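Local structure of HTH-type transcriptional activator AmpR (Pseudomonas aeruginosa PAO1, 5MMH) at residues V24-L27 against L28-E32; L31-F34 against Q35-P39; S109-A112 against D113-P116; G191-S194 against A195-A198. The protein activates transcription of the beta-lactamase gene ampC by binding its promoter, with this effector-binding domain recognising muropeptides released from the cell wall. All coordinates share one frame; numbering follows the deposited sequence.

Contact 1 (V24-L27 against L28-E32); sequences VGWL and LPRLE
The guanidinium of R30 lies flat on one face of the W26 indole, the two planes only 7° apart. NE1 of W26 sits under the middle of the guanidinium, 3.3 Å from R30 CZ, so the charge rests over the five-membered ring in a cation-pi contact. Further back, R30 CD stands over the six-membered ring at 3.7 Å from its centroid, a CH-pi contact. The edge of the guanidinium is used as well: water 1 lies in its plane, accepts from R30 NH1 at 2.7 Å and donates to G25 O. The same NH1 gives a second bond, 2.8 Å long, to a lone pair of W26 O in the carbonyl plane. Indole and carbonyl of one residue thus hold R30 from two directions and fix the rotation of its guanidinium. With CG anti to the backbone N (chi1 -164°), the W26 indole swings beside its own carbonyl carbon, where the R30 chain, extended from CG to NE, can cross it at about a right angle.

The backbone beneath is irregular. A pi-type turn at V24-L27 meets a kink at P29, which has no N-H to give, and R30 N bonds to L27 O at 2.9 Å. On another side L27 CD1 meets L31 CD1.

W26 and R30 lie against helix 194-215, where E210 accepts a weak hydrogen bond from W26 NE1. L27, L28 and L31 pack on strand 42-48 of the beta-alpha-beta unit, and V24, L28 and P29 touch the second subunit, whose Q148 bonds to V24 O.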
loop_
_atom_site.group_PDB
_atom_site.type_symbol
_atom_site.label_atom_id
_atom_site.label_comp_id
_atom_site.label_asym_id
_atom_site.label_seq_id
_atom_site.Cartn_x
_atom_site.Cartn_y
_atom_site.Cartn_z
ATOM N N VAL A 24 -6.787 6.521 2.170
ATOM C CA VAL A 24 -7.018 6.116 3.555
ATOM C C VAL A 24 -6.554 7.193 4.523
ATOM O O VAL A 24 -7.160 7.360 5.578
ATOM C CB VAL A 24 -6.374 4.752 3.896
ATOM C CG1 VAL A 24 -6.921 3.676 2.996
ATOM C CG2 VAL A 24 -4.886 4.797 3.773
ATOM N N GLY A 25 -5.520 7.965 4.180
ATOM C CA GLY A 25 -5.107 9.035 5.074
ATOM C C GLY A 25 -5.973 10.290 5.042
ATOM O O GLY A 25 -5.928 11.071 6.003
ATOM N N TRP A 26 -6.756 10.515 3.968
ATOM C CA TRP A 26 -7.411 11.820 3.781
ATOM C C TRP A 26 -8.810 11.768 3.176
ATOM O O TRP A 26 -9.743 12.372 3.706
ATOM C CB TRP A 26 -6.535 12.730 2.907
ATOM C CG TRP A 26 -6.915 14.198 2.952
ATOM C CD1 TRP A 26 -6.439 15.142 3.823
ATOM C CD2 TRP A 26 -7.847 14.881 2.095
ATOM N NE1 TRP A 26 -7.013 16.368 3.564
ATOM C CE2 TRP A 26 -7.879 16.238 2.509
ATOM C CE3 TRP A 26 -8.665 14.479 1.034
ATOM C CZ2 TRP A 26 -8.690 17.185 1.896
ATOM C CZ3 TRP A 26 -9.453 15.415 0.412
ATOM C CH2 TRP A 26 -9.461 16.767 0.838
ATOM N N LEU A 27 -8.984 11.067 2.060
ATOM C CA LEU A 27 -10.271 11.125 1.379
ATOM C C LEU A 27 -11.365 10.425 2.178
ATOM O O LEU A 27 -12.475 10.960 2.325
ATOM C CB LEU A 27 -10.156 10.503 -0.009
ATOM C CG LEU A 27 -11.386 10.630 -0.889
ATOM C CD1 LEU A 27 -11.696 12.119 -1.191
ATOM C CD2 LEU A 27 -11.189 9.845 -2.172
ATOM N N LEU A 28 -11.080 9.227 2.688
ATOM C CA LEU A 28 -12.111 8.388 3.294
ATOM C C LEU A 28 -12.653 9.005 4.578
ATOM O O LEU A 28 -13.859 8.880 4.828
ATOM C CB LEU A 28 -11.590 6.970 3.568
ATOM C CG LEU A 28 -11.452 5.983 2.400
ATOM C CD1 LEU A 28 -11.016 4.621 2.917
ATOM C CD2 LEU A 28 -12.720 5.826 1.585
ATOM N N PRO A 29 -11.821 9.638 5.423
ATOM C CA PRO A 29 -12.373 10.403 6.561
ATOM C C PRO A 29 -13.360 11.494 6.172
ATOM O O PRO A 29 -14.169 11.895 7.017
ATOM C CB PRO A 29 -11.128 11.018 7.218
ATOM C CG PRO A 29 -10.028 10.054 6.902
ATOM C CD PRO A 29 -10.349 9.495 5.533
ATOM N N ARG A 30 -13.316 12.001 4.938
ATOM C CA ARG A 30 -14.198 13.085 4.521
ATOM C C ARG A 30 -15.314 12.634 3.595
ATOM O O ARG A 30 -16.231 13.419 3.343
ATOM C CB ARG A 30 -13.391 14.194 3.836
ATOM C CG ARG A 30 -12.366 14.829 4.761
ATOM C CD ARG A 30 -11.314 15.633 4.011
ATOM N NE ARG A 30 -10.443 16.342 4.959
ATOM C CZ ARG A 30 -9.508 15.737 5.698
ATOM N NH1 ARG A 30 -9.310 14.415 5.600
ATOM N NH2 ARG A 30 -8.767 16.448 6.533
ATOM N N LEU A 31 -15.277 11.387 3.106
ATOM C CA LEU A 31 -16.183 11.006 2.029
ATOM C C LEU A 31 -17.618 10.909 2.512
ATOM O O LEU A 31 -18.546 11.062 1.716
ATOM C CB LEU A 31 -15.755 9.675 1.417
ATOM C CG LEU A 31 -16.082 9.526 -0.071
ATOM C CD1 LEU A 31 -15.659 10.771 -0.897
ATOM C CD2 LEU A 31 -15.408 8.273 -0.614
ATOM N N GLU A 32 -17.819 10.637 3.798
ATOM C CA GLU A 32 -19.165 10.649 4.346
ATOM C C GLU A 32 -19.831 12.008 4.135
ATOM O O GLU A 32 -21.024 12.072 3.824
ATOM C CB GLU A 32 -19.102 10.272 5.822
ATOM C CG GLU A 32 -20.375 9.682 6.370
ATOM C CD GLU A 32 -20.132 8.862 7.637
ATOM O OE1 GLU A 32 -19.844 7.646 7.516
ATOM O OE2 GLU A 32 -20.218 9.431 8.753
HETATM O O HOH W 1 -7.610 12.989 7.215
#

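Contact 2 (L31-F34 against Q35-P39)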
loop_
_atom_site.group_PDB
_atom_site.type_symbol
_atom_site.label_atom_id
_atom_site.label_comp_id
_atom_site.label_asym_id
_atom_site.label_seq_id
_atom_site.Cartn_x
_atom_site.Cartn_y
_atom_site.Cartn_z
ATOM N N LEU A 31 -15.277 11.387 3.106
ATOM C CA LEU A 31 -16.183 11.006 2.029
ATOM C C LEU A 31 -17.618 10.909 2.512
ATOM O O LEU A 31 -18.546 11.062 1.716
ATOM C CB LEU A 31 -15.755 9.675 1.417
ATOM C CG LEU A 31 -16.082 9.526 -0.071
ATOM C CD1 LEU A 31 -15.659 10.771 -0.897
ATOM C CD2 LEU A 31 -15.408 8.273 -0.614
ATOM N N GLU A 32 -17.819 10.637 3.798
ATOM C CA GLU A 32 -19.165 10.649 4.346
ATOM C C GLU A 32 -19.831 12.008 4.135
ATOM O O GLU A 32 -21.024 12.072 3.824
ATOM C CB GLU A 32 -19.102 10.272 5.822
ATOM C CG GLU A 32 -20.375 9.682 6.370
ATOM C CD GLU A 32 -20.132 8.862 7.637
ATOM O OE1 GLU A 32 -19.844 7.646 7.516
ATOM O OE2 GLU A 32 -20.218 9.431 8.753
ATOM N N ASP A 33 -19.062 13.102 4.241
ATOM C CA ASP A 33 -19.605 14.436 3.957
ATOM C C ASP A 33 -20.079 14.551 2.512
ATOM O O ASP A 33 -21.135 15.133 2.247
ATOM C CB ASP A 33 -18.559 15.521 4.257
ATOM C CG ASP A 33 -19.074 16.935 3.977
ATOM O OD1 ASP A 33 -19.822 17.448 4.826
ATOM O OD2 ASP A 33 -18.721 17.552 2.934
ATOM N N PHE A 34 -19.304 14.015 1.564
ATOM C CA PHE A 34 -19.703 14.076 0.158
ATOM C C PHE A 34 -20.992 13.306 -0.097
ATOM O O PHE A 34 -21.868 13.778 -0.830
ATOM C CB PHE A 34 -18.589 13.536 -0.746
ATOM C CG PHE A 34 -19.014 13.346 -2.183
ATOM C CD1 PHE A 34 -19.160 14.438 -3.029
ATOM C CD2 PHE A 34 -19.286 12.081 -2.676
ATOM C CE1 PHE A 34 -19.565 14.273 -4.338
ATOM C CE2 PHE A 34 -19.681 11.902 -3.990
ATOM C CZ PHE A 34 -19.818 12.996 -4.823
ATOM N N GLN A 35 -21.125 12.109 0.482
ATOM C CA GLN A 35 -22.307 11.295 0.203
ATOM C C GLN A 35 -23.566 11.898 0.813
ATOM O O GLN A 35 -24.652 11.738 0.252
ATOM C CB GLN A 35 -22.093 9.859 0.698
ATOM C CG GLN A 35 -20.665 9.372 0.430
ATOM C CD GLN A 35 -20.548 7.906 0.043
ATOM O OE1 GLN A 35 -20.833 7.524 -1.097
ATOM N NE2 GLN A 35 -20.107 7.080 0.986
ATOM N N ALA A 36 -23.445 12.592 1.949
ATOM C CA ALA A 36 -24.591 13.314 2.501
ATOM C C ALA A 36 -25.029 14.434 1.565
ATOM O O ALA A 36 -26.211 14.553 1.228
ATOM C CB ALA A 36 -24.255 13.872 3.887
ATOM N N ARG A 37 -24.077 15.243 1.106
ATOM C CA ARG A 37 -24.370 16.409 0.282
ATOM C C ARG A 37 -24.716 16.056 -1.156
ATOM O O ARG A 37 -25.276 16.897 -1.862
ATOM C CB ARG A 37 -23.177 17.376 0.326
ATOM C CG ARG A 37 -22.946 17.915 1.742
ATOM C CD ARG A 37 -21.572 18.535 1.955
ATOM N NE ARG A 37 -21.324 19.689 1.102
ATOM C CZ ARG A 37 -20.261 20.481 1.210
ATOM N NH1 ARG A 37 -19.343 20.246 2.143
ATOM N NH2 ARG A 37 -20.118 21.508 0.386
ATOM N N HIS A 38 -24.418 14.840 -1.610
ATOM C CA HIS A 38 -24.771 14.397 -2.959
ATOM C C HIS A 38 -25.289 12.967 -2.897
ATOM O O HIS A 38 -24.603 12.022 -3.314
ATOM C CB HIS A 38 -23.575 14.523 -3.900
ATOM C CG HIS A 38 -23.056 15.919 -4.013
ATOM N ND1 HIS A 38 -23.456 16.784 -5.008
ATOM C CD2 HIS A 38 -22.179 16.609 -3.244
ATOM C CE1 HIS A 38 -22.844 17.944 -4.852
ATOM N NE2 HIS A 38 -22.064 17.865 -3.787
ATOM N N PRO A 39 -26.518 12.779 -2.398
ATOM C CA PRO A 39 -27.047 11.418 -2.174
ATOM C C PRO A 39 -27.283 10.643 -3.450
ATOM O O PRO A 39 -27.317 9.406 -3.424
ATOM C CB PRO A 39 -28.376 11.665 -1.452
ATOM C CG PRO A 39 -28.680 13.124 -1.660
ATOM C CD PRO A 39 -27.388 13.822 -1.851
#
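D33 and R37, one helical turn apart, form a salt bridge: R37 NH1 reaches the syn lone pair of D33 OD2 at 2.9 Å. The carboxylate and guanidinium planes stand 82° apart, and the R37 chain bends at chi3 (62°), bringing NH1 round to the carboxylate. D33 OD2 also accepts from W202 NE1, while R37 NH2 pairs with E205, so both charged groups are tied to helix 194-215.

Backbone hydrogen bonds keep a four-residue spacing. Q35 N to L31 O (3.0 Å), A36 N to E32 O and R37 N to D33 O are regular alpha-helical bonds; H38 N still bonds to F34 O at 2.9 Å although H38 has left helical geometry. This is the C-terminal end of helix 20-37, the crossover helix of the beta-alpha-beta unit that joins strands 13-19 and 42-48.

Among the aromatic groups, H38 CB sits over one face of the F34 ring. The two rings are near parallel, at 25°, but slid apart with centroids 5.1 Å from each other, and the nearest atoms are F34 CE1 and H38 CD2 at 3.7 Å. F34 also meets W202 and packs edge-to-face with F199.

Contact 3 (S109-A112 against D113-P116); sequences SYRA and DEWP
A salt bridge between R111 and E114, three positions apart, spans the turn that leads from strand 106-109 into helix 114-121. The backbone makes a type I beta turn from R111 to E114, with D113 at the N-cap position.

R111 NE points at E114 OE2 almost straight, 166° at the hydrogen; the pair is modelled at 2.5 Å, shorter than usual, so the exact length is doubtful. The oxygen lies in the guanidinium plane, at its edge, yet relative to the carboxylate the donor lies above the plane, 36° out of it. R111 NH1 adds a weak bond to the same oxygen. The arginine chain gets there by bending at chi3 (-70°), whereas E114 is extended beyond CG.

The other carboxylate oxygen faces S109. S109 OG gives E114 OE1 a weak hydrogen bond of 3.2 Å, and it accepts from R111 N at 3.2 Å, which makes an ST turn. Water 2 bridges S109 and E114, accepting from S109 N and donating to E114 OE1 at 2.8 Å. Beside this group, W115 bonds through NE1 to L107 O on the strand, and E114 packs on L83 and L154.

E114 is buried, and its two oxygens divide the work: OE2 takes the arginine, OE1 the serine and the water. The arginine pairing probably favours the ionised carboxylate, and partners at both oxygens probably restrict its rotation.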
loop_
_atom_site.group_PDB
_atom_site.type_symbol
_atom_site.label_atom_id
_atom_site.label_comp_id
_atom_site.label_asym_id
_atom_site.label_seq_id
_atom_site.Cartn_x
_atom_site.Cartn_y
_atom_site.Cartn_z
ATOM N N SER A 109 10.919 5.871 -1.744
ATOM C CA SER A 109 10.003 5.635 -2.846
ATOM C C SER A 109 10.768 5.527 -4.166
ATOM O O SER A 109 11.986 5.712 -4.224
ATOM C CB SER A 109 8.970 6.755 -2.937
ATOM O OG SER A 109 9.544 7.904 -3.540
ATOM N N TYR A 110 10.040 5.263 -5.251
ATOM C CA TYR A 110 10.681 5.201 -6.581
ATOM C C TYR A 110 11.194 6.515 -7.101
ATOM O O TYR A 110 11.978 6.541 -8.013
ATOM C CB TYR A 110 9.955 4.434 -7.699
ATOM C CG TYR A 110 8.480 4.184 -7.608
ATOM C CD1 TYR A 110 7.557 5.183 -7.916
ATOM C CD2 TYR A 110 8.012 2.917 -7.305
ATOM C CE1 TYR A 110 6.198 4.959 -7.864
ATOM C CE2 TYR A 110 6.645 2.650 -7.243
ATOM C CZ TYR A 110 5.727 3.687 -7.519
ATOM O OH TYR A 110 4.370 3.423 -7.468
ATOM N N ARG A 111 10.777 7.596 -6.496
ATOM C CA ARG A 111 11.327 8.898 -6.873
ATOM C C ARG A 111 12.654 9.084 -6.147
ATOM O O ARG A 111 12.679 9.293 -4.929
ATOM C CB ARG A 111 10.331 9.999 -6.524
ATOM C CG ARG A 111 8.963 9.772 -7.131
ATOM C CD ARG A 111 7.915 10.730 -6.564
ATOM N NE ARG A 111 7.592 10.443 -5.166
ATOM C CZ ARG A 111 6.664 9.572 -4.776
ATOM N NH1 ARG A 111 6.434 9.375 -3.477
ATOM N NH2 ARG A 111 5.968 8.893 -5.685
ATOM N N ALA A 112 13.764 9.010 -6.886
ATOM C CA ALA A 112 15.052 8.757 -6.250
ATOM C C ALA A 112 15.709 9.995 -5.657
ATOM O O ALA A 112 16.724 9.854 -4.964
ATOM C CB ALA A 112 16.018 8.107 -7.247
ATOM N N ASP A 113 15.178 11.191 -5.890
ATOM C CA ASP A 113 15.837 12.394 -5.410
ATOM C C ASP A 113 15.198 12.973 -4.151
ATOM O O ASP A 113 15.530 14.091 -3.762
ATOM C CB ASP A 113 15.885 13.451 -6.520
ATOM C CG ASP A 113 16.992 13.177 -7.538
ATOM O OD1 ASP A 113 16.673 12.890 -8.714
ATOM O OD2 ASP A 113 18.185 13.224 -7.155
ATOM N N GLU A 114 14.322 12.232 -3.485
ATOM C CA GLU A 114 13.654 12.792 -2.319
ATOM C C GLU A 114 14.604 12.883 -1.129
ATOM O O GLU A 114 14.662 13.914 -0.447
ATOM C CB GLU A 114 12.427 11.958 -1.977
ATOM C CG GLU A 114 11.371 11.933 -3.082
ATOM C CD GLU A 114 10.103 11.170 -2.671
ATOM O OE1 GLU A 114 10.164 10.387 -1.697
ATOM O OE2 GLU A 114 9.039 11.360 -3.307
ATOM N N TRP A 115 15.366 11.817 -0.865
ATOM C CA TRP A 115 16.317 11.850 0.248
ATOM C C TRP A 115 17.432 12.874 0.064
ATOM O O TRP A 115 17.728 13.600 1.029
ATOM C CB TRP A 115 16.900 10.455 0.499
ATOM C CG TRP A 115 16.052 9.627 1.378
ATOM C CD1 TRP A 115 15.247 8.614 0.997
ATOM C CD2 TRP A 115 15.897 9.763 2.795
ATOM N NE1 TRP A 115 14.595 8.095 2.088
ATOM C CE2 TRP A 115 14.982 8.783 3.206
ATOM C CE3 TRP A 115 16.443 10.624 3.756
ATOM C CZ2 TRP A 115 14.601 8.625 4.536
ATOM C CZ3 TRP A 115 16.051 10.477 5.079
ATOM C CH2 TRP A 115 15.144 9.478 5.455
ATOM N N PRO A 116 18.121 12.959 -1.084
ATOM C CA PRO A 116 19.090 14.057 -1.237
ATOM C C PRO A 116 18.442 15.425 -1.126
ATOM O O PRO A 116 19.019 16.325 -0.506
ATOM C CB PRO A 116 19.705 13.813 -2.626
ATOM C CG PRO A 116 18.853 12.803 -3.281
ATOM C CD PRO A 116 18.216 11.998 -2.194
HETATM O O HOH W 2 11.947 8.333 -1.261
HETATM O O HOH W 3 15.049 8.998 -2.403
#

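Contact 4 (G191-S194 against A195-A198)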
loop_
_atom_site.group_PDB
_atom_site.type_symbol
_atom_site.label_atom_id
_atom_site.label_comp_id
_atom_site.label_asym_id
_atom_site.label_seq_id
_atom_site.Cartn_x
_atom_site.Cartn_y
_atom_site.Cartn_z
ATOM N N GLY A 191 -15.095 14.691 -21.805
ATOM C CA GLY A 191 -15.839 15.783 -21.232
ATOM C C GLY A 191 -16.159 15.538 -19.770
ATOM O O GLY A 191 -16.207 14.409 -19.285
ATOM N N GLU A 192 -16.367 16.629 -19.056
ATOM C CA GLU A 192 -16.715 16.576 -17.652
ATOM C C GLU A 192 -18.223 16.426 -17.546
ATOM O O GLU A 192 -18.971 17.268 -18.055
ATOM C CB GLU A 192 -16.230 17.837 -16.948
ATOM C CG GLU A 192 -14.936 18.354 -17.533
ATOM C CD GLU A 192 -14.341 19.473 -16.718
ATOM O OE1 GLU A 192 -15.120 20.266 -16.149
ATOM O OE2 GLU A 192 -13.097 19.556 -16.636
ATOM N N THR A 193 -18.664 15.345 -16.915
ATOM C CA THR A 193 -20.085 15.129 -16.702
ATOM C C THR A 193 -20.557 15.989 -15.535
ATOM O O THR A 193 -19.771 16.666 -14.867
ATOM C CB THR A 193 -20.364 13.655 -16.432
ATOM O OG1 THR A 193 -19.834 13.319 -15.142
ATOM C CG2 THR A 193 -19.703 12.771 -17.507
ATOM N N SER A 194 -21.855 15.940 -15.263
ATOM C CA SER A 194 -22.403 16.754 -14.187
ATOM C C SER A 194 -22.025 16.200 -12.811
ATOM O O SER A 194 -21.730 16.972 -11.886
ATOM C CB SER A 194 -23.916 16.865 -14.352
ATOM O OG SER A 194 -24.540 17.127 -13.117
ATOM N N ALA A 195 -21.999 14.872 -12.649
ATOM C CA ALA A 195 -21.540 14.314 -11.375
ATOM C C ALA A 195 -20.069 14.630 -11.144
ATOM O O ALA A 195 -19.670 14.951 -10.019
ATOM C CB ALA A 195 -21.771 12.804 -11.317
ATOM N N MET A 196 -19.255 14.564 -12.203
ATOM C CA MET A 196 -17.866 15.000 -12.105
ATOM C C MET A 196 -17.768 16.438 -11.599
ATOM O O MET A 196 -16.977 16.736 -10.696
ATOM C CB MET A 196 -17.172 14.876 -13.462
ATOM C CG MET A 196 -16.783 13.464 -13.857
ATOM S SD MET A 196 -16.387 13.350 -15.610
ATOM C CE MET A 196 -14.826 14.206 -15.665
ATOM N N LEU A 197 -18.561 17.350 -12.178
ATOM C CA LEU A 197 -18.490 18.746 -11.743
ATOM C C LEU A 197 -18.876 18.872 -10.280
ATOM O O LEU A 197 -18.207 19.578 -9.516
ATOM C CB LEU A 197 -19.375 19.640 -12.627
ATOM C CG LEU A 197 -18.774 19.800 -14.035
ATOM C CD1 LEU A 197 -19.706 20.492 -15.024
ATOM C CD2 LEU A 197 -17.446 20.528 -13.945
ATOM N N ALA A 198 -19.922 18.155 -9.860
ATOM C CA ALA A 198 -20.308 18.190 -8.458
ATOM C C ALA A 198 -19.175 17.689 -7.572
ATOM O O ALA A 198 -18.831 18.324 -6.568
ATOM C CB ALA A 198 -21.574 17.360 -8.244
#
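T193 turns OG1 between its backbone N and carbonyl carbon (chi1 70°), which aims the hydroxyl oxygen at the first turn of helix 194-215. M196 sends CG beside its own N (chi1 -76°) and runs on extended through chi2, which brings SD to T193 N; the bend at chi3 then turns the methyl CE toward E192.

The result is an exchange between the two residues. M196 N donates to T193 OG1 at 3.2 Å, nearly straight. In return T193 N points at M196 SD, 3.3 Å away and 172° at the hydrogen, a weak bond that puts a thioether where a carboxylate or hydroxyl oxygen often sits. The two side chains cross at about a right angle, with T193 OG1 against M196 CG as well. M196 CE ends 3.6 Å from E192 CA.

Regular helical bonds follow at once: L197 N to T193 O and A198 N to S194 O, both 3.0 Å. E192 OE1 lies 3.2 Å from L197 CD2, a touch between an oxygen and a methyl. The charge of E192 finds its main partner in R186, through OE2. A195 and A198 face I41, in the loop after helix 20-37.

With T193 as N-cap and M196 three residues on, this is a capping box in which methionine sulfur takes the reciprocal acceptor role, at the start of the long C-terminal helix of the LysR-type effector domain.

Going from the N terminus, contacts 1 and 2 follow one another on helix 20-37, sharing L31 and E32; contact 1 occupies the kinked part and contact 2 the end leading toward strand 42-48. Contact 3 comes much later, at the turn between strand 106-109 and helix 114-121, on the opposite side of the chain's centre, with about 14 Å between its nearest atoms and those of contact 1. Contact 4 opens helix 194-215. Each is local, and in sequence none encloses or crosses another. In space contacts 2 and 4 meet, H38 CE1 lying 3.7 Å from A198 CB, so the end of helix 20-37 rests on the start of helix 194-215, which also runs past contact 1.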